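Local coordinates for protein DynE7 (Micromonospora chersina, PDB 2XEM) that probably hydrolyses the thioester of a polyketide intermediate in biosynthesis of the enediyne dynemicin, and binds a conjugated polyene methyl ketone, at residues 47-52 with 135-140; 71-76 with 110-115; 85-90 with 141-146. All blocks are in the same frame, centred on the assembly; numbering follows the deposited sequence. Where two conformers were deposited one is given.

Interaction 1: 47-52 with 135-140; sequences DHAPGV and PAELRR
Glu137 reaches from the first turn of helix 136-143 to the start of helix 50-55, joining two peripheral helical elements of this hot-dog fold thioesterase. The receiving site is the junction of two helices: Ala49 is the first residue to leave the geometry of helix 32-48 and also stands at the N-cap position of helix 50-55.

The polar part is a carboxylate set against backbone N-H groups. Glu137 has CG anti to its backbone N (chi1 -176°) and a chain extended beyond it, which carries the carboxylate across to segment 47-52. Weak hydrogen bonds run from Gly51 N to Glu137 OE1 (3.3 Å, 160° at the hydrogen) and from Val52 N to Glu137 OE2 (3.0 Å, bent to 124°). With each oxygen weakly bonded to one of two successive N-H groups, the carboxylate lies at the start of helix 50-55, whose dipole would probably stabilise the charge.

Close contacts flank the same side chain. Pro50 crosses Glu137 at about a right angle, its CD 3.3 Å from Glu137 OE1, while Glu137 CG passes Ala49 CB at 4.1 Å.

The apolar contacts centre on one methyl. Val52 CG2, anti to its own carbonyl carbon, lies 3.9 Å from Pro135 CB and equally near Leu138 CB; Leu45 of helix 32-48 touches both Val52 and Leu138, and Leu60 of strand 60-71 packs on Val52 and Pro135. Polar and apolar parts meet where Val52 CG2 passes Glu137 OE2 at 3.6 Å.

Interaction 2: 71-76 with 110-115; sequences FYAEGS and TLLAQG
Leu112 and Ala73 meet where the chain leaves strand 60-71 and runs beside strand 110-124 in the antiparallel sheet of the hot-dog fold. Leu112 CD2 approaches Ala73 CB at 4.1 Å, and its other methyl, CD1, lies 4.0 Å from Gly75 CA. Leu112 CG stands beside the backbone N (chi1 -63°), and the methyls beyond it come closer to segment 71-76 than the initial direction of the side chain suggests. Thr110 CG2 touches Ala73 CB, extending the apolar strip.

Phe71 and Ala113 form an antiparallel non-hydrogen-bonded pair, with both side chains on the sheet face that Tyr33 of helix 32-48 covers. Phe71 also makes backbone hydrogen bonds with the second subunit, so the contact borders the subunit interface. Farther out, Tyr72 and Leu111 lie side by side and point the same way, with Leu111 CD2 3.8 Å from Tyr72 CE2.

Leu112 O accepts two backbone bonds, from Tyr72 N (2.7 Å) and Ala73 N (3.0 Å). Both donors approach from the same face of the carbonyl plane. The strand is irregular here: Leu112 and Ala113 both face Tyr101, a classic beta bulge.

At the polar edge the hydroxyl of Tyr72 donates to the amide of Gln114, whose NE2 is engaged by Asp100 OD1; the two partners together fix which way the amide is turned. A leucine in place of Gln114 would probably leave the Tyr72 hydroxyl and Asp100 without this shared mate. Tyr72 OH lies 2.8 Å from Gln114 OE1, in the amide plane and on a lone pair, with a C=O...O angle of 140°.

Interaction 3: 85-90 with 141-146; sequences MMLDRL and ALSRYA
The C-terminal helix 136-143 and the turn that follows it pack on strand 80-91 of the hot-dog sheet, with Leu87 and Leu142 at the centre. The two leucines cross at about a right angle. Leu87 CD2 comes to 4.0 Å from Leu142 CB, and Leu87 CB lies 3.6 Å from Leu142 O. Leu87 CG is anti to the backbone N (chi1 175°), and both methyls beyond it meet the helix. At its own tip, Leu142 CD1 touches Leu90 CD1 at 3.8 Å, again with the side chains crossed. Ile95 of strand 94-105 also packs on Leu142, so the helix reaches two neighbouring strands.

Past the helix, a type I turn from Ser143 to Ala146 brings the chain alongside the strand. Leu87 N donates to Tyr145 O (2.9 Å, 146° at the hydrogen), with the donor well above the carbonyl plane. A C-H...O contact runs the other way, from Ala146 CA to Leu87 O (3.6 Å). These belong to a single backbone bridge between Leu87 and Ala146, and a backbone hydrogen bond of Leu87 with Val147 continues the pairing.

Met86 borders the turn. Its chain bends at chi3 (78°), which places the terminal methyl CE 3.4 Å from Tyr145 O. Tyr145 N is bonded in turn to Leu142 O (2.9 Å), the carbonyl that Leu87 packs against.

The chemistry is therefore divided: leucine packing sets the helix on the sheet, while the Leu87 N to Tyr145 O bond, with the further pairing at Val147, sets the turn against the strand. Tyr145 O thus takes the N-H of Leu87 with the methyl of Met86 beside it.

How the interactions relate
From the N terminus the chain first passes 47-52, then 71-76, 85-90 and 110-115, and finally reaches 135-140 and 141-146. Interaction 1 closes the widest loop; interaction 2, nested wholly inside it, brings 110-115 back to 71-76. Interaction 3 closes the loop from 85-90 to 141-146 and crosses both, since 85-90 lies within each of their loops and its partner follows them. Interactions 1 and 3 share helix 136-143 and touch: His48 NE2 lies 3.3 Å from Tyr145 OH. Together they tie the C-terminal helix to helices 32-48 and 50-55 and to strand 80-91. Interaction 2 lies across the chain's centre, about 29 Å from interaction 1 (centre to centre), and reaches the same sheet as interaction 3.

Interaction 1: 47-52 with 135-140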
loop_
_atom_site.group_PDB
_atom_site.type_symbol
_atom_site.label_atom_id
_atom_site.label_comp_id
_atom_site.label_asym_id
_atom_site.label_seq_id
_atom_site.Cartn_x
_atom_site.Cartn_y
_atom_site.Cartn_z
ATOM N N ASP D 47 -21.590 -1.326 -8.873
ATOM C CA ASP D 47 -22.897 -0.700 -8.704
ATOM C C ASP D 47 -23.674 -0.567 -10.008
ATOM O O ASP D 47 -24.884 -0.751 -10.011
ATOM C CB ASP D 47 -22.745 0.700 -8.072
ATOM C CG ASP D 47 -22.397 0.705 -6.602
ATOM O OD1 ASP D 47 -22.614 -0.332 -5.933
ATOM O OD2 ASP D 47 -21.903 1.745 -6.115
ATOM N N HIS D 48 -22.996 -0.239 -11.120
ATOM C CA HIS D 48 -23.692 0.279 -12.307
ATOM C C HIS D 48 -23.358 -0.453 -13.598
ATOM O O HIS D 48 -24.031 -0.254 -14.597
ATOM C CB HIS D 48 -23.464 1.813 -12.445
ATOM C CG HIS D 48 -23.985 2.591 -11.278
ATOM N ND1 HIS D 48 -25.321 2.528 -10.904
ATOM C CD2 HIS D 48 -23.331 3.395 -10.412
ATOM C CE1 HIS D 48 -25.435 3.305 -9.840
ATOM N NE2 HIS D 48 -24.263 3.848 -9.505
ATOM N N ALA D 49 -22.296 -1.258 -13.595
ATOM C CA ALA D 49 -21.902 -2.029 -14.767
ATOM C C ALA D 49 -21.438 -3.443 -14.351
ATOM O O ALA D 49 -20.318 -3.835 -14.684
ATOM C CB ALA D 49 -20.814 -1.280 -15.546
ATOM N N PRO D 50 -22.279 -4.231 -13.611
ATOM C CA PRO D 50 -21.797 -5.525 -13.082
ATOM C C PRO D 50 -21.359 -6.547 -14.131
ATOM O O PRO D 50 -20.540 -7.397 -13.815
ATOM C CB PRO D 50 -22.996 -6.035 -12.255
ATOM C CG PRO D 50 -24.187 -5.402 -12.882
ATOM C CD PRO D 50 -23.705 -4.021 -13.252
ATOM N N GLY D 51 -21.921 -6.481 -15.344
ATOM C CA GLY D 51 -21.513 -7.337 -16.458
ATOM C C GLY D 51 -20.069 -7.087 -16.848
ATOM O O GLY D 51 -19.334 -8.036 -17.133
ATOM N N VAL D 52 -19.642 -5.804 -16.842
ATOM C CA VAL D 52 -18.258 -5.394 -17.117
ATOM C C VAL D 52 -17.327 -5.907 -16.003
ATOM O O VAL D 52 -16.259 -6.440 -16.298
ATOM C CB VAL D 52 -18.117 -3.858 -17.338
ATOM C CG1 VAL D 52 -16.677 -3.475 -17.625
ATOM C CG2 VAL D 52 -19.045 -3.351 -18.440
ATOM N N PRO D 135 -17.424 -1.341 -23.547
ATOM C CA PRO D 135 -18.683 -2.124 -23.537
ATOM C C PRO D 135 -19.905 -1.218 -23.409
ATOM O O PRO D 135 -19.849 -0.220 -22.696
ATOM C CB PRO D 135 -18.524 -3.053 -22.314
ATOM C CG PRO D 135 -17.017 -3.176 -22.129
ATOM C CD PRO D 135 -16.482 -1.811 -22.498
ATOM N N ALA D 136 -21.003 -1.563 -24.110
ATOM C CA ALA D 136 -22.250 -0.779 -24.127
ATOM C C ALA D 136 -22.754 -0.462 -22.707
ATOM O O ALA D 136 -23.122 0.674 -22.427
ATOM C CB ALA D 136 -23.304 -1.524 -24.911
ATOM N N GLU D 137 -22.688 -1.460 -21.801
ATOM C CA GLU D 137 -23.145 -1.349 -20.420
ATOM C C GLU D 137 -22.390 -0.248 -19.663
ATOM O O GLU D 137 -23.013 0.507 -18.902
ATOM C CB GLU D 137 -22.973 -2.698 -19.713
ATOM C CG GLU D 137 -23.508 -2.707 -18.295
ATOM C CD GLU D 137 -23.228 -3.968 -17.503
ATOM O OE1 GLU D 137 -23.963 -4.210 -16.525
ATOM O OE2 GLU D 137 -22.299 -4.725 -17.861
ATOM N N LEU D 138 -21.060 -0.162 -19.882
ATOM C CA LEU D 138 -20.208 0.832 -19.258
ATOM C C LEU D 138 -20.460 2.225 -19.864
ATOM O O LEU D 138 -20.577 3.187 -19.120
ATOM C CB LEU D 138 -18.721 0.414 -19.380
ATOM C CG LEU D 138 -17.658 1.324 -18.762
ATOM C CD1 LEU D 138 -18.009 1.705 -17.279
ATOM C CD2 LEU D 138 -16.293 0.655 -18.825
ATOM N N ARG D 139 -20.551 2.327 -21.200
ATOM C CA ARG D 139 -20.933 3.566 -21.893
ATOM C C ARG D 139 -22.230 4.138 -21.278
ATOM O O ARG D 139 -22.267 5.298 -20.857
ATOM C CB ARG D 139 -21.143 3.287 -23.410
ATOM C CG ARG D 139 -21.222 4.549 -24.266
ATOM C CD ARG D 139 -22.176 4.407 -25.446
ATOM N NE ARG D 139 -22.455 5.684 -26.120
ATOM C CZ ARG D 139 -23.370 6.575 -25.729
ATOM N NH1 ARG D 139 -24.088 6.368 -24.629
ATOM N NH2 ARG D 139 -23.560 7.688 -26.427
ATOM N N ARG D 140 -23.265 3.292 -21.217
ATOM C CA ARG D 140 -24.575 3.542 -20.634
ATOM C C ARG D 140 -24.457 4.061 -19.171
ATOM O O ARG D 140 -25.033 5.085 -18.821
ATOM C CB ARG D 140 -25.361 2.213 -20.694
ATOM C CG ARG D 140 -26.839 2.319 -20.751
ATOM C CD ARG D 140 -27.474 1.061 -21.325
ATOM N NE ARG D 140 -27.323 -0.127 -20.466
ATOM C CZ ARG D 140 -26.835 -1.301 -20.872
ATOM N NH1 ARG D 140 -26.442 -1.469 -22.130
ATOM N NH2 ARG D 140 -26.733 -2.310 -20.026
#

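Interaction 2: 71-76 with 110-115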
loop_
_atom_site.group_PDB
_atom_site.type_symbol
_atom_site.label_atom_id
_atom_site.label_comp_id
_atom_site.label_asym_id
_atom_site.label_seq_id
_atom_site.Cartn_x
_atom_site.Cartn_y
_atom_site.Cartn_z
ATOM N N PHE D 71 -3.785 18.831 -5.039
ATOM C CA PHE D 71 -4.032 18.714 -3.583
ATOM C C PHE D 71 -4.252 20.100 -2.974
ATOM O O PHE D 71 -3.477 21.019 -3.258
ATOM C CB PHE D 71 -2.857 17.985 -2.882
ATOM C CG PHE D 71 -2.537 16.645 -3.521
ATOM C CD1 PHE D 71 -3.219 15.493 -3.136
ATOM C CD2 PHE D 71 -1.583 16.548 -4.541
ATOM C CE1 PHE D 71 -2.937 14.257 -3.728
ATOM C CE2 PHE D 71 -1.295 15.306 -5.134
ATOM C CZ PHE D 71 -1.972 14.164 -4.712
ATOM N N TYR D 72 -5.321 20.259 -2.173
ATOM C CA TYR D 72 -5.718 21.581 -1.656
ATOM C C TYR D 72 -5.672 21.673 -0.131
ATOM O O TYR D 72 -5.267 22.690 0.407
ATOM C CB TYR D 72 -7.108 22.009 -2.181
ATOM C CG TYR D 72 -7.263 21.931 -3.690
ATOM C CD1 TYR D 72 -6.364 22.574 -4.544
ATOM C CD2 TYR D 72 -8.320 21.238 -4.263
ATOM C CE1 TYR D 72 -6.509 22.504 -5.940
ATOM C CE2 TYR D 72 -8.478 21.170 -5.648
ATOM C CZ TYR D 72 -7.572 21.797 -6.483
ATOM O OH TYR D 72 -7.761 21.721 -7.840
ATOM N N ALA D 73 -6.124 20.639 0.556
ATOM C CA ALA D 73 -6.167 20.609 2.016
ATOM C C ALA D 73 -5.835 19.202 2.488
ATOM O O ALA D 73 -6.184 18.238 1.808
ATOM C CB ALA D 73 -7.553 21.029 2.507
ATOM N N GLU D 74 -5.200 19.092 3.647
ATOM C CA GLU D 74 -4.775 17.809 4.210
ATOM C C GLU D 74 -5.948 16.923 4.679
ATOM O O GLU D 74 -6.918 17.422 5.261
ATOM C CB GLU D 74 -3.763 18.048 5.338
ATOM C CG GLU D 74 -2.405 18.473 4.796
ATOM C CD GLU D 74 -1.429 19.086 5.778
ATOM O OE1 GLU D 74 -0.741 20.059 5.390
ATOM O OE2 GLU D 74 -1.327 18.582 6.920
ATOM N N GLY D 75 -5.849 15.630 4.379
ATOM C CA GLY D 75 -6.712 14.605 4.955
ATOM C C GLY D 75 -6.056 14.012 6.197
ATOM O O GLY D 75 -4.832 14.073 6.351
ATOM N N SER D 76 -6.853 13.459 7.101
ATOM C CA SER D 76 -6.385 12.899 8.363
ATOM C C SER D 76 -7.038 11.523 8.589
ATOM O O SER D 76 -8.094 11.257 8.026
ATOM C CB SER D 76 -6.781 13.811 9.525
ATOM O OG SER D 76 -6.177 15.092 9.424
ATOM N N THR D 110 -15.178 19.794 2.993
ATOM C CA THR D 110 -13.923 20.385 2.553
ATOM C C THR D 110 -13.402 19.654 1.328
ATOM O O THR D 110 -13.220 18.432 1.357
ATOM C CB THR D 110 -12.902 20.399 3.725
ATOM O OG1 THR D 110 -13.513 21.012 4.866
ATOM C CG2 THR D 110 -11.599 21.155 3.376
ATOM N N LEU D 111 -13.174 20.402 0.233
ATOM C CA LEU D 111 -12.511 19.865 -0.952
ATOM C C LEU D 111 -11.027 19.635 -0.639
ATOM O O LEU D 111 -10.258 20.586 -0.501
ATOM C CB LEU D 111 -12.688 20.816 -2.168
ATOM C CG LEU D 111 -12.134 20.308 -3.514
ATOM C CD1 LEU D 111 -12.919 19.102 -4.019
ATOM C CD2 LEU D 111 -12.116 21.426 -4.563
ATOM N N LEU D 112 -10.633 18.378 -0.505
ATOM C CA LEU D 112 -9.245 18.014 -0.185
ATOM C C LEU D 112 -8.369 18.086 -1.395
ATOM O O LEU D 112 -7.214 18.485 -1.297
ATOM C CB LEU D 112 -9.173 16.590 0.410
ATOM C CG LEU D 112 -9.901 16.357 1.761
ATOM C CD1 LEU D 112 -9.639 14.945 2.288
ATOM C CD2 LEU D 112 -9.503 17.383 2.809
ATOM N N ALA D 113 -8.927 17.715 -2.552
ATOM C CA ALA D 113 -8.172 17.411 -3.754
ATOM C C ALA D 113 -9.111 17.259 -4.919
ATOM O O ALA D 113 -10.328 17.080 -4.736
ATOM C CB ALA D 113 -7.393 16.106 -3.566
ATOM N N GLN D 114 -8.550 17.355 -6.137
ATOM C CA GLN D 114 -9.256 16.945 -7.351
ATOM C C GLN D 114 -8.331 16.042 -8.154
ATOM O O GLN D 114 -7.119 16.045 -7.937
ATOM C CB GLN D 114 -9.730 18.149 -8.181
ATOM C CG GLN D 114 -10.892 18.921 -7.517
ATOM C CD GLN D 114 -11.243 20.159 -8.271
ATOM O OE1 GLN D 114 -10.400 21.003 -8.547
ATOM N NE2 GLN D 114 -12.511 20.302 -8.620
ATOM N N GLY D 115 -8.913 15.247 -9.038
ATOM C CA GLY D 115 -8.119 14.358 -9.866
ATOM C C GLY D 115 -8.740 14.056 -11.199
ATOM O O GLY D 115 -9.895 14.420 -11.466
#

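Interaction 3: 85-90 with 141-146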
loop_
_atom_site.group_PDB
_atom_site.type_symbol
_atom_site.label_atom_id
_atom_site.label_comp_id
_atom_site.label_asym_id
_atom_site.label_seq_id
_atom_site.Cartn_x
_atom_site.Cartn_y
_atom_site.Cartn_z
ATOM N N MET D 85 -16.982 10.924 -8.603
ATOM C CA MET D 85 -16.528 10.683 -9.964
ATOM C C MET D 85 -17.500 11.213 -11.021
ATOM O O MET D 85 -18.714 11.033 -10.918
ATOM C CB MET D 85 -16.272 9.193 -10.181
ATOM C CG MET D 85 -15.556 8.879 -11.477
ATOM S SD MET D 85 -15.229 7.109 -11.627
ATOM C CE MET D 85 -16.959 6.504 -11.910
ATOM N N MET D 86 -16.948 11.820 -12.069
ATOM C CA MET D 86 -17.719 12.228 -13.248
ATOM C C MET D 86 -17.042 11.791 -14.528
ATOM O O MET D 86 -15.815 11.713 -14.576
ATOM C CB MET D 86 -17.899 13.749 -13.257
ATOM C CG MET D 86 -18.765 14.216 -12.111
ATOM S SD MET D 86 -19.515 15.790 -12.310
ATOM C CE MET D 86 -20.878 15.362 -13.435
ATOM N N LEU D 87 -17.839 11.509 -15.564
ATOM C CA LEU D 87 -17.322 11.280 -16.904
ATOM C C LEU D 87 -16.961 12.612 -17.566
ATOM O O LEU D 87 -17.815 13.483 -17.714
ATOM C CB LEU D 87 -18.322 10.488 -17.771
ATOM C CG LEU D 87 -17.960 10.270 -19.242
ATOM C CD1 LEU D 87 -16.852 9.274 -19.364
ATOM C CD2 LEU D 87 -19.183 9.826 -20.056
ATOM N N ASP D 88 -15.683 12.771 -17.956
ATOM C CA ASP D 88 -15.248 13.933 -18.757
ATOM C C ASP D 88 -15.491 13.740 -20.224
ATOM O O ASP D 88 -16.013 14.637 -20.882
ATOM C CB ASP D 88 -13.770 14.241 -18.528
ATOM C CG ASP D 88 -13.475 14.781 -17.162
ATOM O OD1 ASP D 88 -14.435 15.162 -16.449
ATOM O OD2 ASP D 88 -12.285 14.866 -16.809
ATOM N N ARG D 89 -15.075 12.584 -20.749
ATOM C CA ARG D 89 -15.294 12.247 -22.151
ATOM C C ARG D 89 -15.038 10.779 -22.423
ATOM O O ARG D 89 -14.240 10.128 -21.730
ATOM C CB ARG D 89 -14.516 13.178 -23.123
ATOM C CG ARG D 89 -13.011 13.174 -22.949
ATOM C CD ARG D 89 -12.403 14.527 -23.267
ATOM N NE ARG D 89 -11.984 15.238 -22.051
ATOM C CZ ARG D 89 -10.825 15.050 -21.423
ATOM N NH1 ARG D 89 -9.946 14.164 -21.882
ATOM N NH2 ARG D 89 -10.539 15.739 -20.325
ATOM N N LEU D 90 -15.747 10.273 -23.420
ATOM C CA LEU D 90 -15.620 8.932 -23.939
ATOM C C LEU D 90 -15.173 9.129 -25.349
ATOM O O LEU D 90 -15.891 9.754 -26.128
ATOM C CB LEU D 90 -16.974 8.218 -23.872
ATOM C CG LEU D 90 -16.875 6.743 -23.596
ATOM C CD1 LEU D 90 -17.280 6.418 -22.152
ATOM C CD2 LEU D 90 -17.687 5.941 -24.627
ATOM N N ALA D 141 -23.684 3.371 -18.349
ATOM C CA ALA D 141 -23.515 3.687 -16.924
ATOM C C ALA D 141 -22.767 5.040 -16.714
ATOM O O ALA D 141 -23.233 5.900 -15.945
ATOM C CB ALA D 141 -22.790 2.545 -16.225
ATOM N N LEU D 142 -21.633 5.239 -17.422
ATOM C CA LEU D 142 -20.851 6.493 -17.319
ATOM C C LEU D 142 -21.594 7.721 -17.841
ATOM O O LEU D 142 -21.431 8.797 -17.278
ATOM C CB LEU D 142 -19.523 6.390 -18.053
ATOM C CG LEU D 142 -18.447 5.484 -17.485
ATOM C CD1 LEU D 142 -17.448 5.195 -18.559
ATOM C CD2 LEU D 142 -17.769 6.103 -16.238
ATOM N N SER D 143 -22.422 7.569 -18.901
ATOM C CA SER D 143 -23.133 8.702 -19.496
ATOM C C SER D 143 -24.124 9.361 -18.542
ATOM O O SER D 143 -24.449 10.523 -18.720
ATOM C CB SER D 143 -23.781 8.302 -20.816
ATOM O OG SER D 143 -22.743 7.940 -21.712
ATOM N N ARG D 144 -24.532 8.666 -17.488
ATOM C CA ARG D 144 -25.412 9.238 -16.452
ATOM C C ARG D 144 -24.694 10.268 -15.576
ATOM O O ARG D 144 -25.349 11.048 -14.890
ATOM C CB ARG D 144 -26.039 8.135 -15.590
ATOM C CG ARG D 144 -26.907 7.169 -16.407
ATOM C CD ARG D 144 -27.894 6.368 -15.564
ATOM N NE ARG D 144 -27.228 5.533 -14.557
ATOM C CZ ARG D 144 -26.872 4.266 -14.739
ATOM N NH1 ARG D 144 -27.114 3.661 -15.896
ATOM N NH2 ARG D 144 -26.279 3.592 -13.764
ATOM N N TYR D 145 -23.342 10.272 -15.608
ATOM C CA TYR D 145 -22.508 11.183 -14.818
ATOM C C TYR D 145 -21.640 12.086 -15.702
ATOM O O TYR D 145 -20.546 12.480 -15.278
ATOM C CB TYR D 145 -21.635 10.385 -13.818
ATOM C CG TYR D 145 -22.457 9.479 -12.925
ATOM C CD1 TYR D 145 -23.086 9.973 -11.783
ATOM C CD2 TYR D 145 -22.688 8.156 -13.271
ATOM C CE1 TYR D 145 -23.857 9.147 -10.966
ATOM C CE2 TYR D 145 -23.469 7.324 -12.468
ATOM C CZ TYR D 145 -24.038 7.818 -11.312
ATOM O OH TYR D 145 -24.792 6.973 -10.533
ATOM N N ALA D 146 -22.094 12.363 -16.930
ATOM C CA ALA D 146 -21.369 13.224 -17.869
ATOM C C ALA D 146 -21.243 14.678 -17.395
ATOM O O ALA D 146 -22.226 15.309 -16.983
ATOM C CB ALA D 146 -21.993 13.178 -19.267
#